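Local coordinates for galectin (Xenopus laevis, PDB 3WUC), which probably binds beta-galactosides such as lactose, as other members of the galectin family of lectins do, through a pocket on one face of its beta-sandwich, at residues 28-38 with 49-57; 42-50 with 112-123. All coordinates share one frame; numbering follows the deposited sequence.

Contact 1: residues 28-38 with 49-57; sequences IAKGTNRFAVD and HCNPRFEYS. With GAL (beta-D-galactopyranose), chain D; GLC (alpha-D-glucopyranose), chain C.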
loop_
_atom_site.group_PDB
_atom_site.type_symbol
_atom_site.label_atom_id
_atom_site.label_comp_id
_atom_site.label_asym_id
_atom_site.label_seq_id
_atom_site.Cartn_x
_atom_site.Cartn_y
_atom_site.Cartn_z
ATOM N N ILE B 28 -4.149 -13.093 -11.237
ATOM C CA ILE B 28 -4.668 -13.548 -12.514
ATOM C C ILE B 28 -5.251 -14.930 -12.299
ATOM O O ILE B 28 -4.611 -15.763 -11.609
ATOM C CB ILE B 28 -3.600 -13.595 -13.587
ATOM C CG1 ILE B 28 -3.013 -12.222 -13.817
ATOM C CG2 ILE B 28 -4.221 -14.152 -14.897
ATOM C CD1 ILE B 28 -1.675 -12.274 -14.483
ATOM N N ALA B 29 -6.492 -15.161 -12.793
ATOM C CA ALA B 29 -7.042 -16.508 -12.700
ATOM C C ALA B 29 -6.096 -17.632 -13.219
ATOM O O ALA B 29 -5.539 -17.565 -14.319
ATOM C CB ALA B 29 -8.334 -16.511 -13.458
ATOM N N LYS B 30 -5.991 -18.689 -12.411
ATOM C CA LYS B 30 -5.106 -19.819 -12.743
ATOM C C LYS B 30 -5.616 -20.510 -14.005
ATOM O O LYS B 30 -6.814 -20.745 -14.160
ATOM C CB LYS B 30 -4.996 -20.854 -11.597
ATOM C CG LYS B 30 -4.136 -22.106 -11.939
ATOM C CD LYS B 30 -2.622 -21.822 -12.063
ATOM C CE LYS B 30 -2.147 -21.276 -13.434
ATOM N NZ LYS B 30 -1.694 -22.216 -14.526
ATOM N N GLY B 31 -4.703 -20.709 -14.926
ATOM C CA GLY B 31 -4.941 -21.527 -16.121
ATOM C C GLY B 31 -5.734 -20.762 -17.168
ATOM O O GLY B 31 -6.112 -21.296 -18.209
ATOM N N THR B 32 -5.900 -19.458 -16.977
ATOM C CA THR B 32 -6.842 -18.707 -17.795
ATOM C C THR B 32 -6.280 -18.391 -19.153
ATOM O O THR B 32 -5.049 -18.380 -19.368
ATOM C CB THR B 32 -7.205 -17.379 -17.106
ATOM O OG1 THR B 32 -8.378 -16.840 -17.725
ATOM C CG2 THR B 32 -6.065 -16.387 -17.229
ATOM N N ASN B 33 -7.178 -18.167 -20.137
ATOM C CA ASN B 33 -6.700 -17.839 -21.449
ATOM C C ASN B 33 -6.287 -16.370 -21.663
ATOM O O ASN B 33 -5.634 -16.017 -22.589
ATOM C CB ASN B 33 -7.649 -18.341 -22.536
ATOM C CG ASN B 33 -9.031 -17.755 -22.456
ATOM O OD1 ASN B 33 -9.382 -16.896 -21.613
ATOM N ND2 ASN B 33 -9.906 -18.310 -23.291
ATOM N N ARG B 34 -6.856 -15.487 -20.830
ATOM C CA ARG B 34 -6.696 -14.053 -21.003
ATOM C C ARG B 34 -7.336 -13.394 -19.781
ATOM O O ARG B 34 -8.174 -14.008 -19.064
ATOM C CB ARG B 34 -7.349 -13.567 -22.302
ATOM C CG ARG B 34 -8.857 -13.574 -22.286
ATOM C CD ARG B 34 -9.345 -13.078 -23.603
ATOM N NE ARG B 34 -10.797 -13.062 -23.708
ATOM C CZ ARG B 34 -11.515 -12.047 -24.117
ATOM N NH1 ARG B 34 -11.031 -10.867 -24.525
ATOM N NH2 ARG B 34 -12.861 -12.256 -24.187
ATOM N N PHE B 35 -6.915 -12.147 -19.553
ATOM C CA PHE B 35 -7.527 -11.304 -18.508
ATOM C C PHE B 35 -7.572 -9.888 -18.963
ATOM O O PHE B 35 -6.904 -9.459 -19.910
ATOM C CB PHE B 35 -6.810 -11.471 -17.157
ATOM C CG PHE B 35 -5.483 -10.744 -17.015
ATOM C CD1 PHE B 35 -4.339 -11.310 -17.479
ATOM C CD2 PHE B 35 -5.449 -9.514 -16.425
ATOM C CE1 PHE B 35 -3.096 -10.648 -17.305
ATOM C CE2 PHE B 35 -4.266 -8.804 -16.296
ATOM C CZ PHE B 35 -3.115 -9.371 -16.741
ATOM N N ALA B 36 -8.364 -9.029 -18.341
ATOM C CA ALA B 36 -8.454 -7.668 -18.758
ATOM C C ALA B 36 -8.689 -6.727 -17.620
ATOM O O ALA B 36 -9.395 -7.107 -16.629
ATOM C CB ALA B 36 -9.613 -7.462 -19.754
ATOM N N VAL B 37 -8.172 -5.521 -17.794
ATOM C CA VAL B 37 -8.537 -4.354 -16.967
ATOM C C VAL B 37 -9.019 -3.291 -17.936
ATOM O O VAL B 37 -8.401 -2.968 -18.944
ATOM C CB VAL B 37 -7.342 -3.788 -16.143
ATOM C CG1 VAL B 37 -7.845 -2.602 -15.317
ATOM C CG2 VAL B 37 -6.787 -4.832 -15.227
ATOM N N ASP B 38 -10.249 -2.814 -17.702
ATOM C CA ASP B 38 -10.946 -1.889 -18.557
ATOM C C ASP B 38 -11.208 -0.589 -17.843
ATOM O O ASP B 38 -11.568 -0.535 -16.645
ATOM C CB ASP B 38 -12.338 -2.404 -18.910
ATOM C CG ASP B 38 -12.340 -3.671 -19.719
ATOM O OD1 ASP B 38 -11.379 -3.911 -20.514
ATOM O OD2 ASP B 38 -13.315 -4.437 -19.595
ATOM N N HIS B 49 -9.236 -0.716 -22.965
ATOM C CA HIS B 49 -9.388 -2.129 -22.641
ATOM C C HIS B 49 -8.022 -2.760 -22.772
ATOM O O HIS B 49 -7.476 -2.711 -23.848
ATOM C CB HIS B 49 -10.348 -2.754 -23.660
ATOM C CG HIS B 49 -10.389 -4.259 -23.730
ATOM N ND1 HIS B 49 -10.958 -5.080 -22.779
ATOM C CD2 HIS B 49 -10.037 -5.112 -24.732
ATOM C CE1 HIS B 49 -10.940 -6.331 -23.167
ATOM N NE2 HIS B 49 -10.399 -6.375 -24.361
ATOM N N CYS B 50 -7.423 -3.210 -21.662
ATOM C CA CYS B 50 -6.044 -3.759 -21.629
ATOM C C CYS B 50 -6.214 -5.231 -21.372
ATOM O O CYS B 50 -6.601 -5.654 -20.308
ATOM C CB CYS B 50 -5.289 -3.083 -20.499
ATOM S SG CYS B 50 -3.627 -3.726 -20.314
ATOM N N ASN B 51 -5.913 -6.029 -22.411
ATOM C CA ASN B 51 -6.259 -7.381 -22.458
ATOM C C ASN B 51 -5.059 -8.333 -22.748
ATOM O O ASN B 51 -4.861 -8.805 -23.863
ATOM C CB ASN B 51 -7.373 -7.595 -23.483
ATOM C CG ASN B 51 -7.992 -9.011 -23.502
ATOM O OD1 ASN B 51 -8.414 -9.435 -24.641
ATOM N ND2 ASN B 51 -8.047 -9.755 -22.393
ATOM N N PRO B 52 -4.241 -8.604 -21.739
ATOM C CA PRO B 52 -3.224 -9.606 -21.999
ATOM C C PRO B 52 -3.822 -10.983 -22.267
ATOM O O PRO B 52 -4.675 -11.464 -21.568
ATOM C CB PRO B 52 -2.386 -9.573 -20.708
ATOM C CG PRO B 52 -2.663 -8.239 -20.023
ATOM C CD PRO B 52 -4.144 -8.049 -20.392
ATOM N N ARG B 53 -3.380 -11.599 -23.400
ATOM C CA ARG B 53 -3.857 -12.883 -23.879
ATOM C C ARG B 53 -2.744 -13.911 -23.834
ATOM O O ARG B 53 -1.730 -13.761 -24.541
ATOM C CB ARG B 53 -4.294 -12.796 -25.308
ATOM C CG ARG B 53 -5.561 -11.880 -25.390
ATOM C CD ARG B 53 -5.900 -11.428 -26.818
ATOM N NE ARG B 53 -7.171 -10.679 -26.826
ATOM C CZ ARG B 53 -7.959 -10.512 -27.908
ATOM N NH1 ARG B 53 -7.567 -10.979 -29.122
ATOM N NH2 ARG B 53 -9.075 -9.860 -27.782
ATOM N N PHE B 54 -2.976 -14.888 -22.986
ATOM C CA PHE B 54 -2.092 -16.073 -22.949
ATOM C C PHE B 54 -2.272 -16.855 -24.287
ATOM O O PHE B 54 -1.294 -17.123 -25.003
ATOM C CB PHE B 54 -2.335 -16.930 -21.689
ATOM C CG PHE B 54 -2.072 -16.201 -20.441
ATOM C CD1 PHE B 54 -0.785 -16.068 -19.974
ATOM C CD2 PHE B 54 -3.116 -15.612 -19.728
ATOM C CE1 PHE B 54 -0.526 -15.397 -18.770
ATOM C CE2 PHE B 54 -2.856 -14.932 -18.545
ATOM C CZ PHE B 54 -1.535 -14.854 -18.078
ATOM N N GLU B 55 -3.496 -17.225 -24.580
ATOM C CA GLU B 55 -3.885 -17.768 -25.883
ATOM C C GLU B 55 -5.356 -17.499 -26.146
ATOM O O GLU B 55 -6.206 -18.079 -25.521
ATOM C CB GLU B 55 -3.581 -19.287 -25.893
ATOM C CG GLU B 55 -3.120 -19.806 -27.238
ATOM C CD GLU B 55 -2.493 -21.191 -27.156
ATOM O OE1 GLU B 55 -3.160 -22.145 -27.617
ATOM O OE2 GLU B 55 -1.358 -21.335 -26.612
ATOM N N TYR B 56 -5.630 -16.620 -27.094
ATOM C CA TYR B 56 -6.983 -16.279 -27.462
ATOM C C TYR B 56 -6.978 -15.790 -28.865
ATOM O O TYR B 56 -6.166 -14.973 -29.262
ATOM C CB TYR B 56 -7.528 -15.230 -26.478
ATOM C CG TYR B 56 -8.945 -14.834 -26.680
ATOM C CD1 TYR B 56 -9.939 -15.514 -26.013
ATOM C CD2 TYR B 56 -9.272 -13.780 -27.520
ATOM C CE1 TYR B 56 -11.229 -15.169 -26.206
ATOM C CE2 TYR B 56 -10.589 -13.403 -27.731
ATOM C CZ TYR B 56 -11.554 -14.115 -27.030
ATOM O OH TYR B 56 -12.871 -13.858 -27.143
ATOM N N SER B 57 -7.937 -16.259 -29.664
ATOM C CA SER B 57 -8.019 -15.885 -31.046
ATOM C C SER B 57 -6.689 -16.206 -31.727
ATOM O O SER B 57 -6.105 -17.252 -31.433
ATOM C CB SER B 57 -8.478 -14.432 -31.236
ATOM O OG SER B 57 -8.528 -14.034 -32.608
HETATM C C1 GAL D . -12.597 -9.476 -29.069
HETATM C C2 GAL D . -12.894 -10.113 -27.738
HETATM C C3 GAL D . -13.282 -9.065 -26.719
HETATM C C4 GAL D . -12.221 -7.970 -26.697
HETATM C C5 GAL D . -12.013 -7.454 -28.139
HETATM C C6 GAL D . -10.936 -6.389 -28.155
HETATM O O2 GAL D . -14.042 -10.975 -27.946
HETATM O O3 GAL D . -13.576 -9.642 -25.477
HETATM O O4 GAL D . -11.004 -8.463 -26.081
HETATM O O5 GAL D . -11.570 -8.537 -28.940
HETATM O O6 GAL D . -10.641 -5.935 -29.466
HETATM C C1 GLC C . -11.166 -11.111 -33.926
HETATM C C2 GLC C . -10.008 -10.624 -33.041
HETATM C C3 GLC C . -10.450 -10.810 -31.584
HETATM C C4 GLC C . -11.803 -10.185 -31.222
HETATM C C5 GLC C . -12.869 -10.651 -32.226
HETATM C C6 GLC C . -14.169 -9.863 -32.030
HETATM O O1 GLC C . -11.242 -12.489 -33.668
HETATM O O2 GLC C . -8.857 -11.404 -33.286
HETATM O O3 GLC C . -9.438 -10.145 -30.793
HETATM O O4 GLC C . -12.154 -10.566 -29.871
HETATM O O5 GLC C . -12.384 -10.471 -33.582
HETATM O O6 GLC C . -14.192 -8.402 -32.055
#
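The guanidinium of R34 lies flat on the Y56 ring, planes 22° apart, with R34 CZ 3.9 Å from the Y56 centroid in a cation-pi stack. In its own plane that guanidinium meets N51 OD1 and galactose O3, and its NH2 is bound by the backbone oxygen of M3. R34 CG sits between the backbone N and carbonyl carbon (chi1 71°), and the chain runs extended across one face of the Y56 ring. Y56 turns its rim, not its face, to R53: Y56 CD2 stands over the centre of the R53 guanidinium, which spends its edges on N51, galactose and glucose; R53 NH1 reaches glucose O3 at 2.6 Å and is paired with D59. The F35 ring is sandwiched, P52 CD over the centre of one face and I28 CG1 over the rim of the other.

All this belongs to the galectin carbohydrate site, built on the antiparallel hairpin 36-39/45-53. N51 OD1 accepts from R34 NH1 (3.0 Å) and from both NE and NH2 of R53, while N51 ND2 holds F35 O at 2.7 Å, which fixes the amide flip. D38 OD1 takes H49 ND1 at 2.6 Å on its syn side, orienting the imidazole so that H49 NE2 meets galactose O4 at 2.8 Å. One residue along the hairpin, V37 and C50 form a hydrogen-bonded pair. At the corner after R53, N33 O receives E55 N at 3.2 Å.

Contact 2: residues 42-50 with 112-123; sequences DSRNLICHC and FTCRFPIEVINY. With GAL (beta-D-galactopyranose), chain D.
Strand 45-53 of the galectin sandwich turns a corner at I47, where a classic beta bulge puts I47 and C48 both opposite L39, and the chain from F112 to Y123 wraps round that corner. I47 fills the middle of the contact. With CG1 anti to the backbone N (chi1 -159°) and chi2 at 70°, CD1 comes over the centre of the F116 ring, 3.6 Å from the F116 centroid and only 10° off the normal. I118 CG2 lies 3.6 Å from I47 CD1, C114 SG touches I47 CG1, and I121 CD1 meets the other branch, I47 CG2, with the two side chains at about a right angle. The rim of F116 is used as well: L46 O lies in the ring plane, 3.4 Å from F116 CE2.

No direct hydrogen bond joins the two segments. Instead a water gives its protons to I47 O and T113 O and accepts from R115 N at 2.8 Å, bridging the corner to the turn after strand 109-113. I47 O also lies at the edge of the F112 ring, and C48 SG approaches that ring obliquely, 4.1 Å from F112 CD2.

At the far end Y123 lays one face against the backbone of D42 and S43, with S43 N over the ring centre, while L46 CD2 packs 3.8 Å from Y123 CE2. D42 shapes this turn from within: its OD1 accepts from R44 N at 2.8 Å on the anti lone pair and, on the syn one, from ND2 of N45, whose OD1 binds the N70 backbone N. The bond to R44 N makes an Asx turn, which coincides with a type I beta turn from D42 to N45, closing the hairpin between strands 36-39 and 45-53.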
loop_
_atom_site.group_PDB
_atom_site.type_symbol
_atom_site.label_atom_id
_atom_site.label_comp_id
_atom_site.label_asym_id
_atom_site.label_seq_id
_atom_site.Cartn_x
_atom_site.Cartn_y
_atom_site.Cartn_z
ATOM N N ASP B 42 -18.441 3.485 -18.871
ATOM C CA ASP B 42 -19.301 2.373 -18.543
ATOM C C ASP B 42 -18.845 1.230 -19.409
ATOM O O ASP B 42 -17.835 1.354 -20.245
ATOM C CB ASP B 42 -20.819 2.764 -18.811
ATOM C CG ASP B 42 -21.086 3.211 -20.294
ATOM O OD1 ASP B 42 -20.758 2.477 -21.194
ATOM O OD2 ASP B 42 -21.567 4.309 -20.533
ATOM N N SER B 43 -19.498 0.092 -19.341
ATOM C CA SER B 43 -19.019 -1.099 -19.995
ATOM C C SER B 43 -19.124 -1.014 -21.554
ATOM O O SER B 43 -18.452 -1.761 -22.276
ATOM C CB SER B 43 -19.678 -2.368 -19.480
ATOM O OG SER B 43 -21.034 -2.355 -19.878
ATOM N N ARG B 44 -19.948 -0.086 -22.006
ATOM C CA ARG B 44 -20.129 0.121 -23.435
ATOM C C ARG B 44 -19.161 1.117 -24.034
ATOM O O ARG B 44 -19.074 1.276 -25.272
ATOM C CB ARG B 44 -21.595 0.588 -23.758
ATOM C CG ARG B 44 -22.575 -0.464 -23.326
ATOM C CD ARG B 44 -23.953 0.191 -23.215
ATOM N NE ARG B 44 -24.188 1.080 -24.318
ATOM C CZ ARG B 44 -24.569 0.699 -25.512
ATOM N NH1 ARG B 44 -24.906 -0.562 -25.775
ATOM N NH2 ARG B 44 -24.636 1.612 -26.446
ATOM N N ASN B 45 -18.471 1.893 -23.209
ATOM C CA ASN B 45 -17.661 3.012 -23.647
ATOM C C ASN B 45 -16.379 2.969 -22.825
ATOM O O ASN B 45 -16.286 3.592 -21.757
ATOM C CB ASN B 45 -18.348 4.342 -23.479
ATOM C CG ASN B 45 -19.538 4.445 -24.400
ATOM O OD1 ASN B 45 -19.412 4.758 -25.573
ATOM N ND2 ASN B 45 -20.660 3.997 -23.883
ATOM N N LEU B 46 -15.401 2.349 -23.460
ATOM C CA LEU B 46 -14.045 2.073 -22.874
ATOM C C LEU B 46 -13.004 2.921 -23.579
ATOM O O LEU B 46 -12.791 2.817 -24.780
ATOM C CB LEU B 46 -13.734 0.641 -22.911
ATOM C CG LEU B 46 -14.693 -0.409 -22.265
ATOM C CD1 LEU B 46 -14.342 -1.847 -22.428
ATOM C CD2 LEU B 46 -14.831 0.018 -20.784
ATOM N N ILE B 47 -12.275 3.750 -22.835
ATOM C CA ILE B 47 -11.125 4.476 -23.385
ATOM C C ILE B 47 -9.909 3.564 -23.410
ATOM O O ILE B 47 -9.048 3.820 -24.273
ATOM C CB ILE B 47 -10.820 5.810 -22.624
ATOM C CG1 ILE B 47 -10.016 6.775 -23.418
ATOM C CG2 ILE B 47 -10.269 5.560 -21.214
ATOM C CD1 ILE B 47 -10.795 7.383 -24.573
ATOM N N CYS B 48 -9.848 2.565 -22.528
ATOM C CA CYS B 48 -8.760 1.616 -22.589
ATOM C C CYS B 48 -9.190 0.267 -22.078
ATOM O O CYS B 48 -9.506 0.119 -20.905
ATOM C CB CYS B 48 -7.570 2.169 -21.798
ATOM S SG CYS B 48 -6.090 1.081 -21.959
ATOM N N HIS B 49 -9.236 -0.716 -22.965
ATOM C CA HIS B 49 -9.388 -2.129 -22.641
ATOM C C HIS B 49 -8.022 -2.760 -22.772
ATOM O O HIS B 49 -7.476 -2.711 -23.848
ATOM C CB HIS B 49 -10.348 -2.754 -23.660
ATOM C CG HIS B 49 -10.389 -4.259 -23.730
ATOM N ND1 HIS B 49 -10.958 -5.080 -22.779
ATOM C CD2 HIS B 49 -10.037 -5.112 -24.732
ATOM C CE1 HIS B 49 -10.940 -6.331 -23.167
ATOM N NE2 HIS B 49 -10.399 -6.375 -24.361
ATOM N N CYS B 50 -7.423 -3.210 -21.662
ATOM C CA CYS B 50 -6.044 -3.759 -21.629
ATOM C C CYS B 50 -6.214 -5.231 -21.372
ATOM O O CYS B 50 -6.601 -5.654 -20.308
ATOM C CB CYS B 50 -5.289 -3.083 -20.499
ATOM S SG CYS B 50 -3.627 -3.726 -20.314
ATOM N N PHE B 112 -1.267 4.823 -25.302
ATOM C CA PHE B 112 -2.528 4.529 -25.925
ATOM C C PHE B 112 -3.281 5.839 -25.999
ATOM O O PHE B 112 -3.840 6.353 -25.011
ATOM C CB PHE B 112 -3.326 3.411 -25.159
ATOM C CG PHE B 112 -4.413 2.803 -25.940
ATOM C CD1 PHE B 112 -4.221 2.138 -27.153
ATOM C CD2 PHE B 112 -5.727 2.973 -25.530
ATOM C CE1 PHE B 112 -5.247 1.609 -27.915
ATOM C CE2 PHE B 112 -6.762 2.413 -26.242
ATOM C CZ PHE B 112 -6.562 1.757 -27.472
ATOM N N THR B 113 -3.335 6.445 -27.189
ATOM C CA THR B 113 -3.941 7.773 -27.301
ATOM C C THR B 113 -5.446 7.673 -27.068
ATOM O O THR B 113 -6.059 6.664 -27.494
ATOM C CB THR B 113 -3.744 8.319 -28.748
ATOM O OG1 THR B 113 -2.359 8.356 -29.025
ATOM C CG2 THR B 113 -4.273 9.692 -28.865
ATOM N N CYS B 114 -6.050 8.684 -26.402
ATOM C CA CYS B 114 -7.479 8.701 -26.229
ATOM C C CYS B 114 -8.160 8.746 -27.626
ATOM O O CYS B 114 -7.860 9.679 -28.376
ATOM C CB CYS B 114 -7.949 9.877 -25.428
ATOM S SG CYS B 114 -7.582 9.704 -23.662
ATOM N N ARG B 115 -8.962 7.758 -27.939
ATOM C CA ARG B 115 -9.628 7.717 -29.273
ATOM C C ARG B 115 -10.887 8.526 -29.349
ATOM O O ARG B 115 -11.403 8.737 -30.425
ATOM C CB ARG B 115 -9.919 6.337 -29.616
ATOM C CG ARG B 115 -8.541 5.711 -29.984
ATOM C CD ARG B 115 -8.718 4.273 -30.114
ATOM N NE ARG B 115 -7.592 3.633 -30.783
ATOM C CZ ARG B 115 -7.562 2.327 -31.018
ATOM N NH1 ARG B 115 -6.500 1.783 -31.661
ATOM N NH2 ARG B 115 -8.550 1.551 -30.581
ATOM N N PHE B 116 -11.417 8.924 -28.201
ATOM C CA PHE B 116 -12.586 9.828 -28.127
ATOM C C PHE B 116 -12.387 10.799 -26.975
ATOM O O PHE B 116 -11.604 10.489 -26.084
ATOM C CB PHE B 116 -13.933 9.073 -28.037
ATOM C CG PHE B 116 -14.051 8.083 -26.889
ATOM C CD1 PHE B 116 -14.496 8.481 -25.636
ATOM C CD2 PHE B 116 -13.681 6.752 -27.049
ATOM C CE1 PHE B 116 -14.584 7.550 -24.580
ATOM C CE2 PHE B 116 -13.813 5.844 -26.026
ATOM C CZ PHE B 116 -14.225 6.256 -24.792
ATOM N N PRO B 117 -13.012 11.989 -26.991
ATOM C CA PRO B 117 -12.804 12.934 -25.931
ATOM C C PRO B 117 -13.358 12.394 -24.603
ATOM O O PRO B 117 -14.487 11.811 -24.548
ATOM C CB PRO B 117 -13.565 14.187 -26.398
ATOM C CG PRO B 117 -13.434 14.110 -27.896
ATOM C CD PRO B 117 -13.643 12.665 -28.163
ATOM N N ILE B 118 -12.526 12.477 -23.585
ATOM C CA ILE B 118 -12.947 12.047 -22.226
ATOM C C ILE B 118 -12.182 12.834 -21.191
ATOM O O ILE B 118 -11.036 13.023 -21.310
ATOM C CB ILE B 118 -12.767 10.532 -22.028
ATOM C CG1 ILE B 118 -13.266 10.096 -20.636
ATOM C CG2 ILE B 118 -11.325 10.168 -22.306
ATOM C CD1 ILE B 118 -13.477 8.591 -20.565
ATOM N N GLU B 119 -12.853 13.350 -20.174
ATOM C CA GLU B 119 -12.184 14.134 -19.140
ATOM C C GLU B 119 -12.159 13.402 -17.798
ATOM O O GLU B 119 -11.389 13.749 -16.978
ATOM C CB GLU B 119 -12.785 15.523 -18.961
ATOM C CG GLU B 119 -12.303 16.474 -20.113
ATOM C CD GLU B 119 -10.725 16.576 -20.233
ATOM O OE1 GLU B 119 -9.999 16.931 -19.231
ATOM O OE2 GLU B 119 -10.172 16.322 -21.335
ATOM N N VAL B 120 -13.023 12.424 -17.620
ATOM C CA VAL B 120 -13.109 11.662 -16.342
ATOM C C VAL B 120 -13.342 10.222 -16.650
ATOM O O VAL B 120 -14.266 9.863 -17.386
ATOM C CB VAL B 120 -14.220 12.207 -15.418
ATOM C CG1 VAL B 120 -14.269 11.447 -14.105
ATOM C CG2 VAL B 120 -14.040 13.676 -15.152
ATOM N N ILE B 121 -12.511 9.355 -16.085
ATOM C CA ILE B 121 -12.755 7.915 -16.054
ATOM C C ILE B 121 -13.456 7.522 -14.818
ATOM O O ILE B 121 -12.991 7.732 -13.688
ATOM C CB ILE B 121 -11.402 7.092 -16.165
ATOM C CG1 ILE B 121 -10.826 7.432 -17.580
ATOM C CG2 ILE B 121 -11.601 5.590 -15.900
ATOM C CD1 ILE B 121 -9.460 6.901 -17.705
ATOM N N ASN B 122 -14.662 7.085 -14.980
ATOM C CA ASN B 122 -15.440 6.683 -13.855
ATOM C C ASN B 122 -15.658 5.192 -13.656
ATOM O O ASN B 122 -16.130 4.699 -12.608
ATOM C CB ASN B 122 -16.821 7.341 -13.934
ATOM C CG ASN B 122 -16.865 8.736 -13.406
ATOM O OD1 ASN B 122 -16.323 9.051 -12.301
ATOM N ND2 ASN B 122 -17.438 9.621 -14.183
ATOM N N TYR B 123 -15.419 4.382 -14.712
ATOM C CA TYR B 123 -15.600 3.005 -14.714
ATOM C C TYR B 123 -14.295 2.260 -14.899
ATOM O O TYR B 123 -13.492 2.617 -15.756
ATOM C CB TYR B 123 -16.530 2.599 -15.911
ATOM C CG TYR B 123 -16.777 1.135 -16.153
ATOM C CD1 TYR B 123 -17.759 0.385 -15.495
ATOM C CD2 TYR B 123 -16.057 0.431 -17.109
ATOM C CE1 TYR B 123 -18.008 -0.928 -15.751
ATOM C CE2 TYR B 123 -16.270 -0.901 -17.360
ATOM C CZ TYR B 123 -17.256 -1.607 -16.724
ATOM O OH TYR B 123 -17.436 -2.947 -16.988
HETATM C C1 GAL D . -12.597 -9.476 -29.069
HETATM C C2 GAL D . -12.894 -10.113 -27.738
HETATM C C3 GAL D . -13.282 -9.065 -26.719
HETATM C C4 GAL D . -12.221 -7.970 -26.697
HETATM C C5 GAL D . -12.013 -7.454 -28.139
HETATM C C6 GAL D . -10.936 -6.389 -28.155
HETATM O O2 GAL D . -14.042 -10.975 -27.946
HETATM O O3 GAL D . -13.576 -9.642 -25.477
HETATM O O4 GAL D . -11.004 -8.463 -26.081
HETATM O O5 GAL D . -11.570 -8.537 -28.940
HETATM O O6 GAL D . -10.641 -5.935 -29.466
HETATM O O HOH W 1 -8.442 5.401 -26.440
#

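Both contacts use strand 45-53, and their segments overlap at H49 and C50, which work in contact 1, but they lie at different places along it, with centres about 19 Å apart. Contact 1 is the more buried, yet it is rich in polar groups: two arginines, an asparagine amide and a histidine are held by mutual bonds and turned to the sugar. Contact 2 is partly buried and mainly apolar, with a water carrying the polar link between its segments. Contact 1 pairs adjoining strands of one sheet, whereas contact 2 joins the corner of that strand to the connection from the five-stranded sheet back to strand 120-127. They meet where D38 CG packs 3.8 Å from L46 CD1.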